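Local coordinates for protein (5-formylfuran-3-yl)methyl phosphate transaminase (Methanococcus jannaschii, PDB 2Z61) that catalyses the pyridoxal phosphate-dependent transfer of an amino group from alanine to a furancarboxaldehyde phosphate, supplying the furan precursor of methanofuran as a homodimeric aminotransferase, at residues A[176-179]-A[180-184]; A[357-360]-A[361-365]; A[253-257]-A[258-262]. All blocks are in the same frame, centred on the assembly; numbering follows the deposited sequence.

Interaction 1. Residues A[176-179]-A[180-184]; sequences YEFA and YENIP
Two first torsions set the meeting of Phe-178 with Asn-182: the phenyl CG stands anti to its own nitrogen (chi1 -178°), which sends the ring forward along the helix, whereas CG of Asn-182 lies anti to the backbone carbonyl carbon (chi1 -59°) and swings back over that ring. ND2 of Asn-182 hovers above one face of the Phe-178 ring, displaced toward the rim. The amide and ring planes are inclined by 39°, so this is no flat stack; CB of Asn-182 adds a CH-pi contact over the face, 4.3 Å from the Phe-178 centroid.

The same ND2 bonds to O of Phe-178 at 2.9 Å, its approach tilted from the carbonyl plane. That oxygen is gripped three times, since it also accepts from N of Asn-182 at 2.9 Å and, from above the carbonyl plane, from N of Glu-181 at 3.2 Å. One carbonyl thus gathers the last amides of the helix, while the bond from Glu-181 N to Glu-177 O is weak. Just past the helix end, Ile-183 N still bonds Ala-179 O, at an unusually short 2.6 Å that is to be taken with caution, and CD1 of Ile-183 packs on the methyl of Ala-179.

The contact ends helix 173-182, the helix of a beta-alpha-beta crossover between the parallel strands 155-161 and 185-189. Ala-179 and Ile-183 lie on Ile-158, Ala-179 and Tyr-180 meet Ile-186, and Phe-178 packs against Leu-147 and Glu-148 of helix 144-150.

Interaction 2. Residues A[357-360]-A[361-365]; sequences IKEG and LERIK
Lys-358 O accepts from N of Glu-362 at 2.8 Å through a nearly straight bond, with an N-H...O angle of 164°, one of a run of i to i+4 bonds that begins with Leu-361 N to Ile-357 O. The next link, from Arg-363 N to Glu-359 O, measures 2.9 Å, while that from Ile-364 N to Gly-360 O is longer, at 3.3 Å.

Side chains one turn apart illustrate the two faces of an amphipathic helix. On the polar face Glu-359 and Arg-363 form a long salt bridge, OE1 of Glu-359 lying 3.9 Å from NH2 of Arg-363. The carboxylate and guanidinium planes are turned 56° apart, so the groups do not pair as a flat bidentate ion pair. Closer is the aliphatic CG of Glu-359, 3.7 Å from NE of Arg-363. That CG, anti to the backbone nitrogen (chi1 179°), and the extended arginine chain bring the two side chains together on one side of the helix. NH1 of Arg-363 is bonded to the carbonyl of Lys-328. With an alanine in place of Arg-363, Glu-359 would probably lose its distant positive mate and the Lys-328 carbonyl this donor. On the buried face, Ile-357 and Leu-361 run side by side, CG2 of Ile-357 lying 4.0 Å from CD1 of Leu-361.

Helix 354-368 packs on Val-289, Leu-288 and Tyr-292 of the long helix 269-295 through Ile-357 and Leu-361, and touches Ile-32 of strand 32-33 through Glu-359 and Arg-363.

Interaction 3. Residues A[253-257]-A[258-262]; sequences ISAPT and ISQYA
Gln-260 turns back over the start of its own helix, where its NE2 donates to O of Ala-255 at 3.0 Å. The bond is bent, with an N-H...O angle of 145°, and NE2 sits above the carbonyl plane of Ala-255, away from its lone pairs. CG of Gln-260 meanwhile approaches O of Pro-256 at 3.6 Å. The backbone nitrogen of the same glutamine reaches Pro-256 O at 3.2 Å in an almost linear bond (170°), so main chain and side chain of one residue tie down two successive carbonyls leading into the helix. Pro-256 occupies the N-cap position; its CG lies 3.8 Å from OG of Ser-259. Thr-257 and Tyr-261 run side by side: the methyl CG2 of Thr-257 meets the edge of the tyrosine ring in its plane, 3.9 Å from CE1 of Tyr-261. That methyl stands anti to the threonine nitrogen, a torsion that turns it along the helix toward the ring. The backbone bond from Tyr-261 N to Thr-257 O is weak.

A second shell fixes these groups: OE1 of Gln-260 accepts from Ile-68 N and its NE2 also bonds Thr-63 OG1, which holds the amide at both ends and defines its rotation, while the hydroxyls of Thr-257 and Ser-259 bond the carbonyls of His-61 and Trp-229.

Beyond them lies the dimer interface, where Thr-257 makes backbone hydrogen bonds to the second subunit and Pro-256 packs on Arg-230 of the second subunit. Within the chain, helix 257-263 rests on helix 45-56 through Ile-258, Tyr-261 and Ala-262, while Ala-255 and Gln-260 touch Ile-94 of strand 92-95.

Overall arrangement
Followed from the N terminus, the three contacts come in series, 176-184, then 253-262, then 357-365; none nests in or crosses another, and each closes only a turn of local chain. Interaction 1 finishes a crossover helix against the parallel strands of the large seven-stranded sheet. Interaction 3 starts a short helix after helix 238-251, beside strand 92-95, an outermost strand of the same sheet, and at the dimer interface. Interaction 2 lies near the C terminus, where helix 354-368 meets helix 269-295. Centres of interactions 1 and 2 are about 42 Å apart, on opposite sides of the chain's centre, and no two contacts touch.

Interaction 1. Residues A[176-179]-A[180-184]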
# COMPACT_ATOMS: atom_id res chain seq x y z
N TYR A 176 -6.88 28.80 4.69
CA TYR A 176 -7.75 28.03 3.80
C TYR A 176 -8.41 28.97 2.79
O TYR A 176 -8.43 28.69 1.60
CB TYR A 176 -8.85 27.30 4.58
CG TYR A 176 -8.35 26.15 5.42
CD1 TYR A 176 -7.98 26.33 6.74
CD2 TYR A 176 -8.22 24.87 4.87
CE1 TYR A 176 -7.50 25.29 7.51
CE2 TYR A 176 -7.74 23.81 5.63
CZ TYR A 176 -7.38 24.03 6.95
OH TYR A 176 -6.88 23.00 7.71
N GLU A 177 -8.94 30.09 3.28
CA GLU A 177 -9.61 31.08 2.43
C GLU A 177 -8.68 31.62 1.36
O GLU A 177 -9.07 31.75 0.20
CB GLU A 177 -10.15 32.21 3.31
CG GLU A 177 -11.39 31.81 4.12
CD GLU A 177 -11.59 32.64 5.38
OE1 GLU A 177 -12.67 32.52 5.99
OE2 GLU A 177 -10.66 33.39 5.77
N PHE A 178 -7.45 31.93 1.74
CA PHE A 178 -6.48 32.43 0.77
C PHE A 178 -6.20 31.36 -0.29
O PHE A 178 -6.20 31.66 -1.49
CB PHE A 178 -5.16 32.80 1.45
CG PHE A 178 -4.14 33.37 0.51
CD1 PHE A 178 -4.24 34.68 0.06
CD2 PHE A 178 -3.10 32.58 0.02
CE1 PHE A 178 -3.33 35.20 -0.86
CE2 PHE A 178 -2.19 33.09 -0.90
CZ PHE A 178 -2.30 34.40 -1.34
N ALA A 179 -5.98 30.13 0.15
CA ALA A 179 -5.68 29.04 -0.77
C ALA A 179 -6.79 28.77 -1.80
O ALA A 179 -6.50 28.55 -2.97
CB ALA A 179 -5.38 27.76 0.00
N TYR A 180 -8.05 28.79 -1.36
CA TYR A 180 -9.15 28.55 -2.28
C TYR A 180 -9.36 29.64 -3.32
O TYR A 180 -9.97 29.39 -4.36
CB TYR A 180 -10.45 28.30 -1.52
CG TYR A 180 -10.48 26.92 -0.92
CD1 TYR A 180 -10.23 26.71 0.43
CD2 TYR A 180 -10.71 25.80 -1.72
CE1 TYR A 180 -10.20 25.43 0.98
CE2 TYR A 180 -10.68 24.52 -1.19
CZ TYR A 180 -10.42 24.34 0.16
OH TYR A 180 -10.40 23.07 0.69
N GLU A 181 -8.86 30.85 -3.05
CA GLU A 181 -9.00 31.95 -4.00
C GLU A 181 -7.77 31.99 -4.91
O GLU A 181 -7.87 32.35 -6.09
CB GLU A 181 -9.10 33.30 -3.27
CG GLU A 181 -10.48 33.63 -2.68
CD GLU A 181 -11.55 33.79 -3.75
OE1 GLU A 181 -12.76 33.74 -3.41
OE2 GLU A 181 -11.20 33.97 -4.94
N ASN A 182 -6.63 31.59 -4.38
CA ASN A 182 -5.38 31.67 -5.12
C ASN A 182 -4.67 30.40 -5.59
O ASN A 182 -3.84 30.47 -6.51
CB ASN A 182 -4.41 32.49 -4.28
CG ASN A 182 -4.94 33.87 -4.00
OD1 ASN A 182 -5.06 34.68 -4.91
ND2 ASN A 182 -5.29 34.13 -2.76
N ILE A 183 -4.96 29.25 -4.99
CA ILE A 183 -4.27 28.03 -5.37
C ILE A 183 -5.16 27.01 -6.05
O ILE A 183 -6.23 26.67 -5.55
CB ILE A 183 -3.59 27.41 -4.13
CG1 ILE A 183 -2.71 28.46 -3.46
CG2 ILE A 183 -2.78 26.18 -4.52
CD1 ILE A 183 -2.10 28.04 -2.15
N PRO A 184 -4.74 26.49 -7.21
CA PRO A 184 -5.56 25.50 -7.92
C PRO A 184 -6.01 24.26 -7.16
O PRO A 184 -7.14 23.80 -7.34
CB PRO A 184 -4.73 25.19 -9.17
CG PRO A 184 -3.33 25.57 -8.79
CD PRO A 184 -3.51 26.80 -7.96

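Interaction 2. Residues A[357-360]-A[361-365]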
# COMPACT_ATOMS: atom_id res chain seq x y z
N ILE A 357 6.07 10.04 31.00
CA ILE A 357 6.28 11.41 30.56
C ILE A 357 6.78 12.29 31.71
O ILE A 357 7.64 13.15 31.52
CB ILE A 357 4.97 12.01 29.98
CG1 ILE A 357 4.55 11.22 28.73
CG2 ILE A 357 5.18 13.48 29.62
CD1 ILE A 357 3.25 11.69 28.11
N LYS A 358 6.23 12.07 32.91
CA LYS A 358 6.64 12.84 34.08
C LYS A 358 8.13 12.66 34.35
O LYS A 358 8.88 13.63 34.42
CB LYS A 358 5.85 12.42 35.31
CG LYS A 358 6.36 13.04 36.60
CD LYS A 358 5.70 12.45 37.83
CE LYS A 358 4.24 12.86 37.91
NZ LYS A 358 4.12 14.32 38.16
N GLU A 359 8.55 11.41 34.51
CA GLU A 359 9.96 11.13 34.78
C GLU A 359 10.81 11.66 33.64
O GLU A 359 11.91 12.17 33.85
CB GLU A 359 10.18 9.63 34.94
CG GLU A 359 11.62 9.26 35.20
CD GLU A 359 11.76 7.92 35.89
OE1 GLU A 359 11.20 6.92 35.38
OE2 GLU A 359 12.44 7.85 36.94
N GLY A 360 10.29 11.55 32.42
CA GLY A 360 11.01 12.04 31.27
C GLY A 360 11.24 13.53 31.37
O GLY A 360 12.35 14.01 31.13
N LEU A 361 10.20 14.27 31.73
CA LEU A 361 10.31 15.72 31.87
C LEU A 361 11.21 16.08 33.06
O LEU A 361 12.02 17.00 32.97
CB LEU A 361 8.92 16.34 32.03
CG LEU A 361 8.05 16.37 30.77
CD1 LEU A 361 6.66 16.90 31.10
CD2 LEU A 361 8.71 17.25 29.72
N GLU A 362 11.06 15.35 34.16
CA GLU A 362 11.87 15.60 35.34
C GLU A 362 13.35 15.46 35.02
O GLU A 362 14.16 16.29 35.43
CB GLU A 362 11.48 14.64 36.47
CG GLU A 362 10.24 15.06 37.24
CD GLU A 362 10.47 16.29 38.10
OE1 GLU A 362 10.81 17.36 37.55
OE2 GLU A 362 10.31 16.19 39.34
N ARG A 363 13.71 14.41 34.28
CA ARG A 363 15.10 14.19 33.90
C ARG A 363 15.62 15.39 33.12
O ARG A 363 16.73 15.86 33.36
CB ARG A 363 15.24 12.93 33.05
CG ARG A 363 14.94 11.64 33.78
CD ARG A 363 15.23 10.44 32.89
NE ARG A 363 14.87 9.17 33.52
CZ ARG A 363 15.02 7.98 32.95
NH1 ARG A 363 15.53 7.88 31.73
NH2 ARG A 363 14.65 6.89 33.60
N ILE A 364 14.82 15.87 32.17
CA ILE A 364 15.21 17.02 31.36
C ILE A 364 15.44 18.24 32.25
O ILE A 364 16.33 19.05 31.99
CB ILE A 364 14.14 17.35 30.30
CG1 ILE A 364 13.95 16.15 29.36
CG2 ILE A 364 14.54 18.59 29.50
CD1 ILE A 364 12.84 16.32 28.35
N LYS A 365 14.64 18.37 33.30
CA LYS A 365 14.79 19.49 34.22
C LYS A 365 16.12 19.35 34.95
O LYS A 365 16.78 20.34 35.26
CB LYS A 365 13.65 19.51 35.24
CG LYS A 365 13.73 20.67 36.23
CD LYS A 365 12.56 20.67 37.20
CE LYS A 365 12.63 21.86 38.15
NZ LYS A 365 11.49 21.87 39.12

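Interaction 3. Residues A[253-257]-A[258-262]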
# COMPACT_ATOMS: atom_id res chain seq x y z
N ILE A 253 -4.92 -2.81 -5.15
CA ILE A 253 -6.13 -3.62 -5.29
C ILE A 253 -7.22 -3.16 -4.32
O ILE A 253 -8.27 -2.69 -4.75
CB ILE A 253 -5.85 -5.12 -5.06
CG1 ILE A 253 -4.66 -5.59 -5.90
CG2 ILE A 253 -7.10 -5.93 -5.42
CD1 ILE A 253 -4.88 -5.51 -7.39
N SER A 254 -6.99 -3.29 -3.01
CA SER A 254 -7.98 -2.86 -2.01
C SER A 254 -7.44 -2.94 -0.58
O SER A 254 -6.57 -3.75 -0.29
CB SER A 254 -9.26 -3.69 -2.13
OG SER A 254 -9.05 -5.07 -1.86
N ALA A 255 -7.95 -2.07 0.30
CA ALA A 255 -7.50 -2.05 1.69
C ALA A 255 -7.75 -3.41 2.33
O ALA A 255 -8.64 -4.15 1.93
CB ALA A 255 -8.25 -0.97 2.46
N PRO A 256 -6.95 -3.77 3.35
CA PRO A 256 -7.15 -5.07 3.99
C PRO A 256 -8.61 -5.33 4.39
O PRO A 256 -9.26 -4.53 5.07
CB PRO A 256 -6.17 -5.04 5.17
CG PRO A 256 -5.80 -3.59 5.33
CD PRO A 256 -5.82 -3.04 3.95
N THR A 257 -9.12 -6.46 3.93
CA THR A 257 -10.49 -6.86 4.16
C THR A 257 -10.98 -6.85 5.61
O THR A 257 -12.07 -6.37 5.90
CB THR A 257 -10.74 -8.23 3.55
OG1 THR A 257 -10.35 -8.18 2.17
CG2 THR A 257 -12.21 -8.62 3.64
N ILE A 258 -10.17 -7.39 6.52
CA ILE A 258 -10.54 -7.45 7.92
C ILE A 258 -10.70 -6.06 8.53
O ILE A 258 -11.61 -5.83 9.32
CB ILE A 258 -9.50 -8.25 8.73
CG1 ILE A 258 -9.52 -9.71 8.29
CG2 ILE A 258 -9.80 -8.16 10.22
CD1 ILE A 258 -8.33 -10.49 8.78
N SER A 259 -9.82 -5.14 8.16
CA SER A 259 -9.89 -3.79 8.71
C SER A 259 -11.18 -3.10 8.28
O SER A 259 -11.88 -2.51 9.10
CB SER A 259 -8.69 -2.96 8.25
OG SER A 259 -7.48 -3.51 8.72
N GLN A 260 -11.49 -3.17 6.99
CA GLN A 260 -12.70 -2.54 6.47
C GLN A 260 -13.92 -2.92 7.30
O GLN A 260 -14.63 -2.05 7.81
CB GLN A 260 -12.91 -2.92 5.00
CG GLN A 260 -11.89 -2.28 4.04
CD GLN A 260 -12.27 -2.44 2.59
OE1 GLN A 260 -13.28 -1.88 2.14
NE2 GLN A 260 -11.48 -3.20 1.84
N TYR A 261 -14.16 -4.23 7.46
CA TYR A 261 -15.30 -4.67 8.24
C TYR A 261 -15.20 -4.27 9.69
O TYR A 261 -16.20 -3.87 10.30
CB TYR A 261 -15.49 -6.19 8.13
CG TYR A 261 -16.09 -6.59 6.80
CD1 TYR A 261 -15.30 -7.10 5.77
CD2 TYR A 261 -17.45 -6.40 6.56
CE1 TYR A 261 -15.84 -7.40 4.53
CE2 TYR A 261 -18.01 -6.70 5.31
CZ TYR A 261 -17.20 -7.20 4.30
OH TYR A 261 -17.74 -7.45 3.06
N ALA A 262 -14.00 -4.33 10.25
CA ALA A 262 -13.80 -3.97 11.65
C ALA A 262 -14.07 -2.47 11.88
O ALA A 262 -14.62 -2.08 12.91
CB ALA A 262 -12.38 -4.31 12.07